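Local coordinates for protein ribulose bisphosphate carboxylase small chain (PDB 4F0H) that forms the small subunit of the carbon-fixing enzyme ribulose bisphosphate carboxylase and probably helps hold its sixteen-chain assembly together, at residues N39-R44 / P107-I112. Sequence-based numbering, arbitrary orientation.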
loop_
_atom_site.group_PDB
_atom_site.type_symbol
_atom_site.label_atom_id
_atom_site.label_comp_id
_atom_site.label_asym_id
_atom_site.label_seq_id
_atom_site.Cartn_x
_atom_site.Cartn_y
_atom_site.Cartn_z
ATOM N N ASN B 39 34.691 -30.182 11.048
ATOM C CA ASN B 39 35.057 -29.597 12.341
ATOM C C ASN B 39 34.373 -28.197 12.530
ATOM O O ASN B 39 34.800 -27.414 13.331
ATOM C CB ASN B 39 36.615 -29.540 12.601
ATOM C CG ASN B 39 37.387 -28.652 11.598
ATOM O OD1 ASN B 39 36.819 -27.872 10.868
ATOM N ND2 ASN B 39 38.730 -28.867 11.509
ATOM N N ASP B 40 33.308 -27.902 11.776
ATOM C CA ASP B 40 32.383 -26.825 12.194
ATOM C C ASP B 40 31.076 -27.545 12.557
ATOM O O ASP B 40 30.305 -27.934 11.670
ATOM C CB ASP B 40 32.192 -25.822 11.076
ATOM C CG ASP B 40 31.048 -24.859 11.340
ATOM O OD1 ASP B 40 30.502 -24.854 12.448
ATOM O OD2 ASP B 40 30.711 -24.076 10.448
ATOM N N ILE B 41 30.894 -27.849 13.837
ATOM C CA ILE B 41 29.712 -28.683 14.241
ATOM C C ILE B 41 28.324 -27.894 14.309
ATOM O O ILE B 41 27.326 -28.344 14.899
ATOM C CB ILE B 41 30.061 -29.551 15.481
ATOM C CG1 ILE B 41 29.044 -30.698 15.634
ATOM C CG2 ILE B 41 30.184 -28.683 16.732
ATOM C CD1 ILE B 41 29.119 -31.775 14.625
ATOM N N HIS B 42 28.276 -26.697 13.715
ATOM C CA HIS B 42 27.014 -25.935 13.692
ATOM C C HIS B 42 25.914 -26.834 13.097
ATOM O O HIS B 42 26.122 -27.531 12.074
ATOM C CB HIS B 42 27.187 -24.694 12.818
ATOM C CG HIS B 42 26.100 -23.671 12.987
ATOM N ND1 HIS B 42 24.827 -23.819 12.440
ATOM C CD2 HIS B 42 26.088 -22.494 13.664
ATOM C CE1 HIS B 42 24.090 -22.757 12.760
ATOM N NE2 HIS B 42 24.839 -21.935 13.493
ATOM N N PRO B 43 24.747 -26.803 13.706
ATOM C CA PRO B 43 23.618 -27.603 13.228
ATOM C C PRO B 43 23.066 -27.194 11.900
ATOM O O PRO B 43 22.266 -27.963 11.336
ATOM C CB PRO B 43 22.516 -27.329 14.268
ATOM C CG PRO B 43 22.898 -26.031 14.904
ATOM C CD PRO B 43 24.399 -26.031 14.939
ATOM N N ARG B 44 23.447 -26.006 11.394
ATOM C CA ARG B 44 22.986 -25.622 10.070
ATOM C C ARG B 44 24.118 -25.759 9.037
ATOM O O ARG B 44 23.986 -25.225 7.966
ATOM C CB ARG B 44 22.456 -24.195 10.027
ATOM C CG ARG B 44 21.449 -23.832 11.141
ATOM C CD ARG B 44 20.015 -24.339 10.878
ATOM N NE ARG B 44 19.422 -23.844 9.618
ATOM C CZ ARG B 44 18.756 -22.697 9.454
ATOM N NH1 ARG B 44 18.546 -21.863 10.459
ATOM N NH2 ARG B 44 18.273 -22.382 8.260
ATOM N N PRO B 107 33.872 -28.147 23.281
ATOM C CA PRO B 107 33.532 -26.976 24.108
ATOM C C PRO B 107 32.125 -26.400 23.866
ATOM O O PRO B 107 31.600 -25.711 24.760
ATOM C CB PRO B 107 34.571 -25.945 23.700
ATOM C CG PRO B 107 34.780 -26.243 22.253
ATOM C CD PRO B 107 34.823 -27.793 22.229
ATOM N N GLY B 108 31.520 -26.652 22.684
ATOM C CA GLY B 108 30.123 -26.239 22.491
ATOM C C GLY B 108 30.026 -24.904 21.749
ATOM O O GLY B 108 30.820 -24.630 20.852
ATOM N N PHE B 109 29.026 -24.096 22.109
ATOM C CA PHE B 109 28.565 -22.985 21.267
ATOM C C PHE B 109 28.426 -21.684 21.989
ATOM O O PHE B 109 27.987 -21.688 23.085
ATOM C CB PHE B 109 27.192 -23.265 20.665
ATOM C CG PHE B 109 27.202 -24.372 19.629
ATOM C CD1 PHE B 109 26.885 -25.676 19.979
ATOM C CD2 PHE B 109 27.531 -24.102 18.323
ATOM C CE1 PHE B 109 26.882 -26.700 19.007
ATOM C CE2 PHE B 109 27.525 -25.121 17.368
ATOM C CZ PHE B 109 27.198 -26.419 17.708
ATOM N N ASN B 110 28.828 -20.587 21.361
ATOM C CA ASN B 110 28.548 -19.270 21.873
ATOM C C ASN B 110 27.162 -18.882 21.382
ATOM O O ASN B 110 26.847 -19.160 20.258
ATOM C CB ASN B 110 29.595 -18.231 21.389
ATOM C CG ASN B 110 29.495 -16.872 22.196
ATOM O OD1 ASN B 110 28.820 -16.779 23.270
ATOM N ND2 ASN B 110 30.140 -15.857 21.687
ATOM N N LEU B 111 26.344 -18.264 22.237
ATOM C CA LEU B 111 25.042 -17.716 21.824
ATOM C C LEU B 111 25.130 -16.172 21.790
ATOM O O LEU B 111 25.410 -15.524 22.823
ATOM C CB LEU B 111 23.889 -18.220 22.714
ATOM C CG LEU B 111 22.492 -17.643 22.481
ATOM C CD1 LEU B 111 21.876 -18.163 21.297
ATOM C CD2 LEU B 111 21.569 -17.980 23.692
ATOM N N ILE B 112 24.868 -15.598 20.605
ATOM C CA ILE B 112 24.974 -14.147 20.366
ATOM C C ILE B 112 23.567 -13.552 20.228
ATOM O O ILE B 112 22.743 -14.122 19.534
ATOM C CB ILE B 112 25.760 -13.877 19.103
ATOM C CG1 ILE B 112 27.175 -14.464 19.293
ATOM C CG2 ILE B 112 25.850 -12.354 18.914
ATOM C CD1 ILE B 112 27.720 -15.144 18.231
#
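F109, at the start of the C-terminal beta-hairpin (strands 109-115 and 121-127), reaches the loop after strand 32-38 and meets I41, H42 and P43. The contact joins the hairpin to the loop that leaves the four-stranded antiparallel sheet of the small subunit.

The contact centres on one ring. The CB of F109 points toward the loop, and CG lies anti to the carbonyl carbon (chi1 -69°), so that the ring edge at CE2 and CZ meets it. Two pairs are apolar. I41 CG2 touches F109 CZ at 3.9 Å, the two side chains crossing at about a right angle. P43 CD approaches the same CZ obliquely, at 4.0 Å. The ring edge meets the loop backbone, with F109 CE2 3.8 Å from H42 CA. I125 and A127 of the partner strand also touch F109.

Hydrogen bonds hold the loop in shape, and none joins 39-44 to 107-112. D40 OD1 accepts from H42 N at 3.2 Å, forming an Asx turn. R44 N donates to H42 ND1 (2.8 Å) near the imidazole plane, which helps fix the rotation of the ring.

One charge pair leaves the chain: D40 OD2 forms a salt bridge with R113 of a neighbouring small subunit.

I41 O lies at the F109 ring edge, 3.4 Å from CZ, and accepts a hydrogen bond from Q5 NE2.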